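Long-range contacts in uncharacterized protein (Lodderomyces elongisporus NRRL YB-4239, PDB 4EXJ), which is of unknown function but belongs to the glutathione S-transferase superfamily, is named for the regulator Ure2, and probably binds glutathione: residues L6-T11 with I28-F33; I53-V58 with T66-I71; D154-D159 with E196-R201; V142-E147 with E190-V195. All coordinates share one frame; numbering follows the deposited sequence.

Interaction 1: L6-T11 with I28-F33; sequences LYTGPT and IKVHMF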
# COMPACT_ATOMS: atom_id res chain seq x y z
N LEU B 6 20.44 -0.35 -7.01
CA LEU B 6 19.36 -0.92 -6.21
C LEU B 6 19.92 -1.58 -4.96
O LEU B 6 20.63 -2.60 -5.03
CB LEU B 6 18.58 -1.94 -7.05
CG LEU B 6 17.46 -2.67 -6.29
CD1 LEU B 6 16.29 -1.73 -6.02
CD2 LEU B 6 17.00 -3.82 -7.17
N TYR B 7 19.64 -0.99 -3.82
CA TYR B 7 19.99 -1.58 -2.53
C TYR B 7 18.81 -2.45 -2.13
O TYR B 7 17.68 -1.98 -2.01
CB TYR B 7 20.24 -0.53 -1.47
CG TYR B 7 21.44 0.34 -1.76
CD1 TYR B 7 22.72 -0.08 -1.41
CD2 TYR B 7 21.30 1.57 -2.38
CE1 TYR B 7 23.83 0.69 -1.67
CE2 TYR B 7 22.42 2.37 -2.65
CZ TYR B 7 23.68 1.91 -2.28
OH TYR B 7 24.80 2.66 -2.53
N THR B 8 19.06 -3.74 -1.95
CA THR B 8 17.94 -4.62 -1.66
C THR B 8 18.37 -5.86 -0.88
O THR B 8 19.55 -6.03 -0.56
CB THR B 8 17.19 -4.99 -2.96
OG1 THR B 8 15.94 -5.64 -2.63
CG2 THR B 8 18.02 -5.89 -3.86
N GLY B 9 17.39 -6.71 -0.56
CA GLY B 9 17.64 -7.93 0.19
C GLY B 9 16.79 -9.01 -0.42
O GLY B 9 15.88 -8.72 -1.18
N PRO B 10 17.08 -10.28 -0.11
CA PRO B 10 16.32 -11.39 -0.69
C PRO B 10 14.99 -11.61 0.04
O PRO B 10 14.79 -12.63 0.71
CB PRO B 10 17.27 -12.58 -0.49
CG PRO B 10 18.00 -12.22 0.78
CD PRO B 10 18.24 -10.74 0.68
N THR B 11 14.08 -10.65 -0.09
CA THR B 11 12.83 -10.71 0.65
C THR B 11 11.60 -10.47 -0.24
O THR B 11 11.72 -10.20 -1.45
CB THR B 11 12.80 -9.65 1.74
OG1 THR B 11 12.83 -8.37 1.10
CG2 THR B 11 14.03 -9.80 2.66
N ILE B 28 21.16 -1.03 -14.05
CA ILE B 28 21.00 -0.85 -12.62
C ILE B 28 21.96 -1.76 -11.87
O ILE B 28 21.92 -2.97 -12.03
CB ILE B 28 19.57 -1.23 -12.17
CG1 ILE B 28 18.52 -0.39 -12.90
CG2 ILE B 28 19.43 -1.09 -10.65
CD1 ILE B 28 17.11 -0.65 -12.45
N LYS B 29 22.84 -1.18 -11.06
CA LYS B 29 23.74 -1.99 -10.27
C LYS B 29 23.02 -2.51 -9.04
O LYS B 29 22.34 -1.74 -8.36
CB LYS B 29 24.98 -1.19 -9.86
CG LYS B 29 25.99 -1.06 -10.99
CD LYS B 29 27.21 -0.25 -10.57
CE LYS B 29 28.22 -0.18 -11.71
NZ LYS B 29 29.41 0.64 -11.34
N VAL B 30 23.16 -3.80 -8.76
CA VAL B 30 22.49 -4.39 -7.60
C VAL B 30 23.41 -4.58 -6.41
O VAL B 30 24.44 -5.26 -6.49
CB VAL B 30 21.84 -5.75 -7.95
CG1 VAL B 30 21.18 -6.36 -6.70
CG2 VAL B 30 20.84 -5.59 -9.06
N HIS B 31 23.04 -3.96 -5.29
CA HIS B 31 23.76 -4.16 -4.05
C HIS B 31 22.92 -5.03 -3.14
O HIS B 31 22.06 -4.53 -2.42
CB HIS B 31 24.05 -2.81 -3.38
CG HIS B 31 24.92 -2.91 -2.17
ND1 HIS B 31 24.46 -3.35 -0.95
CD2 HIS B 31 26.23 -2.59 -1.99
CE1 HIS B 31 25.45 -3.32 -0.07
NE2 HIS B 31 26.53 -2.86 -0.67
N MET B 32 23.16 -6.34 -3.20
CA MET B 32 22.39 -7.30 -2.41
C MET B 32 22.94 -7.45 -0.98
O MET B 32 24.07 -7.91 -0.79
CB MET B 32 22.34 -8.66 -3.14
CG MET B 32 21.55 -9.75 -2.42
SD MET B 32 19.76 -9.44 -2.36
CE MET B 32 19.29 -9.72 -4.06
N PHE B 33 22.15 -7.04 0.00
CA PHE B 33 22.53 -7.19 1.41
C PHE B 33 22.45 -8.66 1.81
O PHE B 33 21.64 -9.41 1.25
CB PHE B 33 21.58 -6.42 2.34
CG PHE B 33 21.69 -4.91 2.24
CD1 PHE B 33 22.90 -4.27 2.44
CD2 PHE B 33 20.56 -4.14 2.00
CE1 PHE B 33 23.00 -2.87 2.35
CE2 PHE B 33 20.64 -2.76 1.92
CZ PHE B 33 21.87 -2.12 2.11

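Interaction 2: I53-V58 with T66-I71; sequences IVPTLV and TESNNI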
# COMPACT_ATOMS: atom_id res chain seq x y z
N ILE B 53 13.99 0.14 5.61
CA ILE B 53 13.60 -1.09 4.98
C ILE B 53 14.19 -1.15 3.59
O ILE B 53 14.61 -0.16 3.08
CB ILE B 53 12.07 -1.20 4.83
CG1 ILE B 53 11.54 -0.02 4.03
CG2 ILE B 53 11.42 -1.26 6.15
CD1 ILE B 53 10.07 -0.09 3.71
N VAL B 54 14.25 -2.34 3.03
CA VAL B 54 14.66 -2.53 1.66
C VAL B 54 13.40 -2.62 0.84
O VAL B 54 12.39 -2.96 1.37
CB VAL B 54 15.46 -3.81 1.44
CG1 VAL B 54 16.73 -3.76 2.15
CG2 VAL B 54 14.65 -5.04 1.78
N PRO B 55 13.47 -2.33 -0.44
CA PRO B 55 14.65 -1.87 -1.13
C PRO B 55 14.68 -0.37 -1.33
O PRO B 55 13.73 0.27 -1.08
CB PRO B 55 14.49 -2.51 -2.49
CG PRO B 55 13.04 -2.58 -2.69
CD PRO B 55 12.40 -2.67 -1.37
N THR B 56 15.81 0.14 -1.78
CA THR B 56 15.92 1.53 -2.21
C THR B 56 16.63 1.55 -3.55
O THR B 56 17.70 0.95 -3.70
CB THR B 56 16.79 2.34 -1.23
OG1 THR B 56 16.22 2.28 0.06
CG2 THR B 56 16.83 3.81 -1.67
N LEU B 57 16.07 2.25 -4.52
CA LEU B 57 16.77 2.52 -5.76
C LEU B 57 17.33 3.93 -5.72
O LEU B 57 16.57 4.88 -5.59
CB LEU B 57 15.80 2.42 -6.92
CG LEU B 57 16.43 2.64 -8.29
CD1 LEU B 57 17.45 1.54 -8.61
CD2 LEU B 57 15.32 2.66 -9.33
N VAL B 58 18.65 4.08 -5.86
CA VAL B 58 19.21 5.42 -6.02
C VAL B 58 19.32 5.66 -7.53
O VAL B 58 19.95 4.88 -8.23
CB VAL B 58 20.58 5.55 -5.33
CG1 VAL B 58 21.18 6.94 -5.61
CG2 VAL B 58 20.45 5.32 -3.83
N THR B 66 11.93 5.03 -3.04
CA THR B 66 11.66 3.98 -2.04
C THR B 66 10.27 3.40 -2.26
O THR B 66 9.51 3.89 -3.11
CB THR B 66 11.75 4.49 -0.60
OG1 THR B 66 10.69 5.44 -0.34
CG2 THR B 66 13.13 5.14 -0.32
N GLU B 67 9.97 2.35 -1.48
CA GLU B 67 8.70 1.56 -1.51
C GLU B 67 8.70 0.62 -2.72
O GLU B 67 8.66 1.04 -3.87
CB GLU B 67 7.44 2.46 -1.44
CG GLU B 67 7.38 3.41 -0.25
CD GLU B 67 7.35 2.69 1.10
OE1 GLU B 67 6.66 1.66 1.21
OE2 GLU B 67 8.01 3.17 2.04
N SER B 68 8.77 -0.69 -2.45
CA SER B 68 9.00 -1.66 -3.48
C SER B 68 8.07 -1.51 -4.70
O SER B 68 8.54 -1.54 -5.83
CB SER B 68 8.86 -3.06 -2.88
OG SER B 68 9.40 -4.00 -3.77
N ASN B 69 6.76 -1.41 -4.47
CA ASN B 69 5.84 -1.38 -5.62
C ASN B 69 5.90 -0.05 -6.36
O ASN B 69 5.67 0.03 -7.56
CB ASN B 69 4.42 -1.78 -5.23
CG ASN B 69 4.32 -3.25 -4.93
OD1 ASN B 69 5.33 -3.94 -4.94
ND2 ASN B 69 3.11 -3.75 -4.70
N ASN B 70 6.27 1.00 -5.64
CA ASN B 70 6.60 2.28 -6.28
C ASN B 70 7.88 2.21 -7.14
O ASN B 70 7.97 2.79 -8.21
CB ASN B 70 6.77 3.34 -5.19
CG ASN B 70 7.13 4.68 -5.78
OD1 ASN B 70 6.41 5.20 -6.63
ND2 ASN B 70 8.26 5.22 -5.36
N ILE B 71 8.89 1.51 -6.65
CA ILE B 71 10.10 1.32 -7.43
C ILE B 71 9.76 0.52 -8.69
O ILE B 71 10.29 0.81 -9.75
CB ILE B 71 11.19 0.65 -6.59
CG1 ILE B 71 11.56 1.59 -5.43
CG2 ILE B 71 12.40 0.28 -7.47
CD1 ILE B 71 12.39 0.90 -4.31
O HOH W 1 9.55 -1.49 0.39
O HOH W 2 11.44 0.76 0.42

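Interaction 3: D154-D159 with E196-R201; sequences DWFVGD and EKWFQR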
# COMPACT_ATOMS: atom_id res chain seq x y z
N ASP B 154 -5.35 -15.15 -17.84
CA ASP B 154 -4.02 -15.72 -17.63
C ASP B 154 -3.21 -14.85 -16.69
O ASP B 154 -2.41 -15.36 -15.89
CB ASP B 154 -3.28 -15.84 -18.94
CG ASP B 154 -3.69 -17.07 -19.72
OD1 ASP B 154 -4.50 -17.86 -19.20
OD2 ASP B 154 -3.18 -17.24 -20.85
N TRP B 155 -3.41 -13.55 -16.81
CA TRP B 155 -2.60 -12.57 -16.06
C TRP B 155 -3.47 -11.57 -15.33
O TRP B 155 -4.67 -11.45 -15.60
CB TRP B 155 -1.67 -11.84 -17.01
CG TRP B 155 -0.82 -12.74 -17.85
CD1 TRP B 155 -0.95 -12.96 -19.21
CD2 TRP B 155 0.26 -13.57 -17.42
NE1 TRP B 155 0.01 -13.85 -19.64
CE2 TRP B 155 0.76 -14.25 -18.56
CE3 TRP B 155 0.87 -13.80 -16.18
CZ2 TRP B 155 1.83 -15.14 -18.49
CZ3 TRP B 155 1.93 -14.69 -16.11
CH2 TRP B 155 2.40 -15.34 -17.26
N PHE B 156 -2.87 -10.83 -14.39
CA PHE B 156 -3.67 -9.92 -13.58
C PHE B 156 -4.24 -8.75 -14.36
O PHE B 156 -5.38 -8.36 -14.12
CB PHE B 156 -2.87 -9.39 -12.38
CG PHE B 156 -3.02 -10.26 -11.15
CD1 PHE B 156 -4.16 -10.21 -10.37
CD2 PHE B 156 -2.03 -11.18 -10.82
CE1 PHE B 156 -4.30 -11.02 -9.24
CE2 PHE B 156 -2.17 -12.01 -9.71
CZ PHE B 156 -3.30 -11.93 -8.93
N VAL B 157 -3.46 -8.23 -15.30
CA VAL B 157 -3.84 -7.03 -16.04
C VAL B 157 -3.58 -7.22 -17.52
O VAL B 157 -2.48 -7.61 -17.93
CB VAL B 157 -3.06 -5.77 -15.54
CG1 VAL B 157 -3.48 -4.53 -16.31
CG2 VAL B 157 -3.27 -5.56 -14.02
N GLY B 158 -4.58 -6.93 -18.34
CA GLY B 158 -4.36 -6.99 -19.78
C GLY B 158 -4.12 -8.41 -20.24
O GLY B 158 -4.67 -9.34 -19.68
N ASP B 159 -3.30 -8.57 -21.27
CA ASP B 159 -3.15 -9.89 -21.87
C ASP B 159 -1.73 -10.43 -21.79
O ASP B 159 -1.34 -11.26 -22.61
CB ASP B 159 -3.66 -9.88 -23.32
CG ASP B 159 -2.88 -8.92 -24.23
OD1 ASP B 159 -1.96 -8.22 -23.76
OD2 ASP B 159 -3.21 -8.88 -25.43
N GLU B 196 -3.24 -20.91 -8.18
CA GLU B 196 -2.16 -21.88 -8.42
C GLU B 196 -1.71 -21.89 -9.87
O GLU B 196 -0.51 -21.89 -10.16
CB GLU B 196 -2.59 -23.28 -7.99
CG GLU B 196 -1.52 -24.34 -8.31
CD GLU B 196 -0.32 -24.31 -7.36
OE1 GLU B 196 -0.38 -23.63 -6.31
OE2 GLU B 196 0.67 -25.01 -7.66
N LYS B 197 -2.67 -21.92 -10.79
CA LYS B 197 -2.37 -22.01 -12.20
C LYS B 197 -1.61 -20.76 -12.63
O LYS B 197 -0.62 -20.81 -13.35
CB LYS B 197 -3.66 -22.13 -13.00
CG LYS B 197 -3.46 -22.38 -14.47
CD LYS B 197 -4.70 -23.04 -15.09
CE LYS B 197 -5.93 -22.16 -14.93
NZ LYS B 197 -5.81 -20.88 -15.70
N TRP B 198 -2.09 -19.62 -12.16
CA TRP B 198 -1.42 -18.37 -12.45
C TRP B 198 -0.00 -18.33 -11.85
O TRP B 198 0.93 -17.88 -12.50
CB TRP B 198 -2.24 -17.18 -11.92
CG TRP B 198 -1.35 -15.98 -11.77
CD1 TRP B 198 -1.05 -15.07 -12.74
CD2 TRP B 198 -0.60 -15.59 -10.60
NE1 TRP B 198 -0.14 -14.13 -12.25
CE2 TRP B 198 0.14 -14.43 -10.94
CE3 TRP B 198 -0.47 -16.10 -9.31
CZ2 TRP B 198 0.99 -13.77 -10.04
CZ3 TRP B 198 0.38 -15.44 -8.39
CH2 TRP B 198 1.10 -14.29 -8.77
N PHE B 199 0.17 -18.79 -10.61
CA PHE B 199 1.50 -18.77 -10.03
C PHE B 199 2.48 -19.59 -10.87
O PHE B 199 3.60 -19.15 -11.15
CB PHE B 199 1.51 -19.25 -8.57
CG PHE B 199 2.88 -19.22 -7.96
CD1 PHE B 199 3.50 -18.01 -7.68
CD2 PHE B 199 3.58 -20.40 -7.71
CE1 PHE B 199 4.76 -17.97 -7.13
CE2 PHE B 199 4.85 -20.37 -7.17
CZ PHE B 199 5.45 -19.14 -6.88
N GLN B 200 2.06 -20.77 -11.28
CA GLN B 200 2.96 -21.62 -12.04
C GLN B 200 3.36 -20.98 -13.37
O GLN B 200 4.51 -21.08 -13.80
CB GLN B 200 2.32 -23.00 -12.28
CG GLN B 200 2.11 -23.82 -11.00
CD GLN B 200 3.40 -24.13 -10.26
OE1 GLN B 200 4.49 -24.14 -10.84
NE2 GLN B 200 3.29 -24.40 -8.98
N ARG B 201 2.42 -20.30 -14.03
CA ARG B 201 2.77 -19.66 -15.28
C ARG B 201 3.63 -18.43 -15.07
O ARG B 201 4.48 -18.11 -15.88
CB ARG B 201 1.55 -19.35 -16.17
CG ARG B 201 0.67 -18.21 -15.75
CD ARG B 201 -0.36 -17.91 -16.87
NE ARG B 201 -1.31 -19.01 -17.00
CZ ARG B 201 -2.45 -19.10 -16.31
NH1 ARG B 201 -2.82 -18.15 -15.44
NH2 ARG B 201 -3.24 -20.15 -16.49

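Interaction 4: V142-E147 with E190-V195; sequences VFAFME and ENFPNV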
# COMPACT_ATOMS: atom_id res chain seq x y z
N VAL B 142 -6.97 -12.62 0.94
CA VAL B 142 -6.20 -12.24 -0.23
C VAL B 142 -6.33 -13.29 -1.34
O VAL B 142 -6.45 -12.95 -2.51
CB VAL B 142 -4.71 -11.86 0.12
CG1 VAL B 142 -3.82 -13.05 0.23
CG2 VAL B 142 -4.14 -10.87 -0.91
N PHE B 143 -6.33 -14.58 -0.98
CA PHE B 143 -6.42 -15.61 -1.98
C PHE B 143 -7.82 -15.67 -2.61
O PHE B 143 -7.92 -15.87 -3.81
CB PHE B 143 -5.99 -16.99 -1.43
CG PHE B 143 -4.51 -17.07 -1.13
CD1 PHE B 143 -3.60 -16.56 -2.04
CD2 PHE B 143 -4.05 -17.61 0.05
CE1 PHE B 143 -2.23 -16.61 -1.78
CE2 PHE B 143 -2.68 -17.65 0.31
CZ PHE B 143 -1.79 -17.15 -0.61
N ALA B 144 -8.85 -15.42 -1.81
CA ALA B 144 -10.22 -15.37 -2.36
C ALA B 144 -10.31 -14.26 -3.41
O ALA B 144 -10.90 -14.44 -4.48
CB ALA B 144 -11.25 -15.16 -1.28
N PHE B 145 -9.70 -13.12 -3.10
CA PHE B 145 -9.69 -11.99 -4.01
C PHE B 145 -8.93 -12.33 -5.29
O PHE B 145 -9.38 -12.04 -6.40
CB PHE B 145 -9.02 -10.79 -3.33
CG PHE B 145 -8.83 -9.63 -4.25
CD1 PHE B 145 -9.89 -8.77 -4.51
CD2 PHE B 145 -7.61 -9.39 -4.85
CE1 PHE B 145 -9.72 -7.68 -5.35
CE2 PHE B 145 -7.44 -8.33 -5.70
CZ PHE B 145 -8.49 -7.46 -5.94
N MET B 146 -7.75 -12.94 -5.14
CA MET B 146 -6.92 -13.23 -6.30
C MET B 146 -7.62 -14.26 -7.18
O MET B 146 -7.55 -14.19 -8.41
CB MET B 146 -5.53 -13.73 -5.87
CG MET B 146 -4.71 -12.63 -5.17
SD MET B 146 -3.23 -13.32 -4.37
CE MET B 146 -2.21 -13.76 -5.74
N GLU B 147 -8.30 -15.19 -6.53
CA GLU B 147 -8.97 -16.26 -7.26
C GLU B 147 -10.04 -15.66 -8.15
O GLU B 147 -10.17 -16.05 -9.32
CB GLU B 147 -9.55 -17.25 -6.27
CG GLU B 147 -10.28 -18.42 -6.94
CD GLU B 147 -9.31 -19.48 -7.46
OE1 GLU B 147 -8.09 -19.32 -7.29
OE2 GLU B 147 -9.76 -20.48 -8.04
N GLU B 190 -5.68 -26.99 -3.78
CA GLU B 190 -7.01 -27.47 -3.44
C GLU B 190 -8.11 -26.41 -3.57
O GLU B 190 -9.08 -26.61 -4.30
CB GLU B 190 -6.99 -28.02 -2.02
CG GLU B 190 -5.82 -28.96 -1.75
CD GLU B 190 -5.51 -29.11 -0.27
OE1 GLU B 190 -4.53 -29.82 0.06
OE2 GLU B 190 -6.23 -28.53 0.56
N ASN B 191 -7.97 -25.29 -2.86
CA ASN B 191 -9.08 -24.33 -2.79
C ASN B 191 -8.96 -23.10 -3.69
O ASN B 191 -9.93 -22.39 -3.86
CB ASN B 191 -9.33 -23.88 -1.34
CG ASN B 191 -9.89 -24.99 -0.48
OD1 ASN B 191 -9.21 -25.52 0.40
ND2 ASN B 191 -11.14 -25.38 -0.76
N PHE B 192 -7.79 -22.87 -4.26
CA PHE B 192 -7.57 -21.67 -5.08
C PHE B 192 -6.87 -22.03 -6.39
O PHE B 192 -5.72 -21.64 -6.66
CB PHE B 192 -6.79 -20.60 -4.29
CG PHE B 192 -7.42 -20.24 -2.97
CD1 PHE B 192 -8.54 -19.40 -2.92
CD2 PHE B 192 -6.91 -20.73 -1.76
CE1 PHE B 192 -9.12 -19.06 -1.73
CE2 PHE B 192 -7.50 -20.37 -0.54
CZ PHE B 192 -8.62 -19.54 -0.54
N PRO B 193 -7.56 -22.81 -7.24
CA PRO B 193 -6.94 -23.34 -8.45
C PRO B 193 -6.53 -22.28 -9.47
O PRO B 193 -5.52 -22.46 -10.15
CB PRO B 193 -8.03 -24.27 -9.04
CG PRO B 193 -9.30 -23.85 -8.37
CD PRO B 193 -8.89 -23.40 -7.00
N ASN B 194 -7.28 -21.19 -9.58
CA ASN B 194 -6.89 -20.12 -10.47
C ASN B 194 -5.56 -19.49 -10.03
O ASN B 194 -4.72 -19.17 -10.88
CB ASN B 194 -7.94 -19.02 -10.54
CG ASN B 194 -9.26 -19.48 -11.13
OD1 ASN B 194 -9.34 -20.52 -11.78
ND2 ASN B 194 -10.30 -18.69 -10.91
N VAL B 195 -5.41 -19.27 -8.72
CA VAL B 195 -4.18 -18.67 -8.23
C VAL B 195 -3.01 -19.62 -8.42
O VAL B 195 -1.93 -19.22 -8.81
CB VAL B 195 -4.29 -18.23 -6.77
CG1 VAL B 195 -2.98 -17.50 -6.34
CG2 VAL B 195 -5.54 -17.35 -6.58

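Interaction 1: L6-T11 with I28-F33
Tyr7 and His31, Leu6 and Val30, and Thr8 and Met32 are neighbours in two parallel strands, and their backbones interlock in a ladder of four hydrogen bonds. Leu6 N donates to Lys29 O at 2.7 Å and Thr8 N to His31 O at 3.1 Å; in return His31 N reaches Leu6 O, and Phe33 N closes the ladder on Thr8 O at 2.8 Å. On the face carrying Tyr7 and His31, the ring carbon Tyr7 CD1 lies 3.6 Å from His31 CB, and Tyr7 CE1 sits over one face of the imidazole near its rim. The two ring planes are inclined at 49°. Just past the strand end, Phe33 CE2 touches Tyr7 CB. Together with helix 15-23, the strands form the beta-alpha-beta unit that opens the thioredoxin-like domain of glutathione S-transferases. On the face toward that helix, Met32 starts fully extended (chi1 -180°) and then bends at its next two torsions, which brings Met32 SD to 3.6 Å from Pro10 CD and lets Met32 CE rest 4.0 Å from Thr8 CG2. A flexible thioether suits this spot, since it can fill the irregular ground between a threonine methyl and a proline ring. Leu6 CB meets Ile28 CG2 at 3.8 Å on the same side. In the next shell, Pro17 and Leu18 of helix 15-23 cover Leu6, Val30 and Met32, Thr8 OG1 is hydrogen-bonded to Gly14 O, and the rings of Tyr7 and Trp44 meet on the other face.

Interaction 2: I53-V58 with T66-I71
Pro55 O receives a hydrogen bond from water 2 at 2.8 Å, and the same water accepts from Glu67 N at 2.9 Å, bridging segments 53-58 and 66-71, which make no direct hydrogen bond with each other. Pro55 follows a cis peptide bond, the hallmark cis-proline of the thioredoxin fold, here placed at the entry to strand 56-58 and opposite the start of helix 68-79. Glu67 occupies the N-cap position with a positive phi of 76°, a turn that directs its N-H toward the water. Water 1 makes a second bridge, accepting from Ser68 N at 3.1 Å and donating weakly to Val54 O. In glutathione-binding relatives the residue before the cis-proline and an acidic-serine pair at this helix start hold the tripeptide; Val54, Glu67 and Ser68 are consistent with that role.

The apolar part of the contact belongs to Ile71, whose delta methyl, CD1, lies 3.9 Å from Pro55 CG while its CG2 packs on Leu57 CB at 4.1 Å. A branched aliphatic chain suits this site because its two arms serve two neighbours. Pro17 of helix 15-23 also packs on Pro55 and Ile71. Ser68 OG is hydrogen-bonded to Asn13 O, and its CB rests 3.9 Å from Pro55 CD. Inside the turn, Asn70 ND2 donates to Thr66 O at 2.9 Å with an N-H...O angle of 167°, the oxygen lying in the plane of the amide.

Interaction 3: D154-D159 with E196-R201
Arg201 leaves its helix with CG wedged between the backbone N and the carbonyl carbon (chi1 74°) and bends again at chi3, a course that carries its chain across the indole of Trp155 and its guanidinium up to Asp154. Trp198 swings CG away from its own backbone N (chi1 160°), which presents its indole to Phe156. Along the arginine, the methylene Arg201 CD stands over the face of the Trp155 six-membered ring as a CH-pi contact, 3.9 Å from the centroid, and Arg201 CG lies 3.7 Å from Trp155 CH2. Further out, Arg201 NH1 donates to Asp154 O at 2.9 Å, a bent bond with an N-H...O angle of 131°. The carboxylate of Asp154 lies nearly flat over the guanidinium, and Asp154 OD1 is a long 3.8 Å from Arg201 NH2, so this salt bridge rests on charge alone. Arginine fits the place because its apolar methylenes and charged end serve different neighbours. The contact fastens the loop between helices 129-149 and 163-179 to helix 193-203, within the largely helical C-terminal domain of the glutathione S-transferase fold. On the buried side, Phe156 turns its edge to the face of Trp198 in a T-shaped pair, Phe156 CE2 sitting 3.6 Å from Trp198 CE2. Asp154 O meets the indole rim in its plane, 3.4 Å from Trp198 CD1. Behind these rings, Asp165 OD1 accepts from both Trp198 NE1 and Phe156 N, fixing the relative position of the pair, while Phe168 stacks on Phe156.

Interaction 4: V142-E147 with E190-V195
Glu147 and the first turn of helix 193-203 make the tight side of this contact. Extended at chi1 (-180°) and bent at chi2, the Glu147 side chain brings its carboxylate to the helix start: OE2 accepts from Asn194 N and OE1 from Val195 N, each at 3.0 Å, from the syn side but tilted out of the carboxylate plane. Asn194 adds a bond of its own, ND2 donating to Glu147 O at 3.1 Å while the amide lies almost parallel to the carboxylate. Next to these bonds Phe143 CB stands squarely over the Phe192 ring, a CH-pi contact 3.5 Å from the centroid, and Met146 CB meets Val195 CG2 at 3.7 Å. Phe192 holds the N-cap position but offers no polar side chain there; Glu147 meets the N-H groups, and the broad Phe192 ring lies on helix 129-149.

The solvent side is thinner. Exposed Ala144 brings CB only to 4.5 Å from Phe192 CE1, although Pro193, also exposed, keeps CD close against Glu147 OE2, at 3.2 Å. Because Glu147 meets two backbone N-H groups at the positive end of a helix, its carboxylate is probably stabilised in the ionised form.

The four contacts fall into two pairs. Interactions 1 and 2, with centres about 10 Å apart, share one sheet: Tyr7 N lies 2.7 Å from Thr56 O, a probable hydrogen bond. Interactions 3 and 4, about 12 Å apart between centres, both use helix 193-203 and meet where Met146 CE packs 3.8 Å from Phe156 CZ. The pairs lie on opposite sides of the chain's centre, the centres of interactions 1 and 3 being about 26 Å apart. Any glutathione site would probably lie near interaction 2, where Asn70 and Thr66 are hydrogen-bonded to Asn100 and Glu101, respectively, of the second subunit; interactions 3 and 4 build the helical domain away from it.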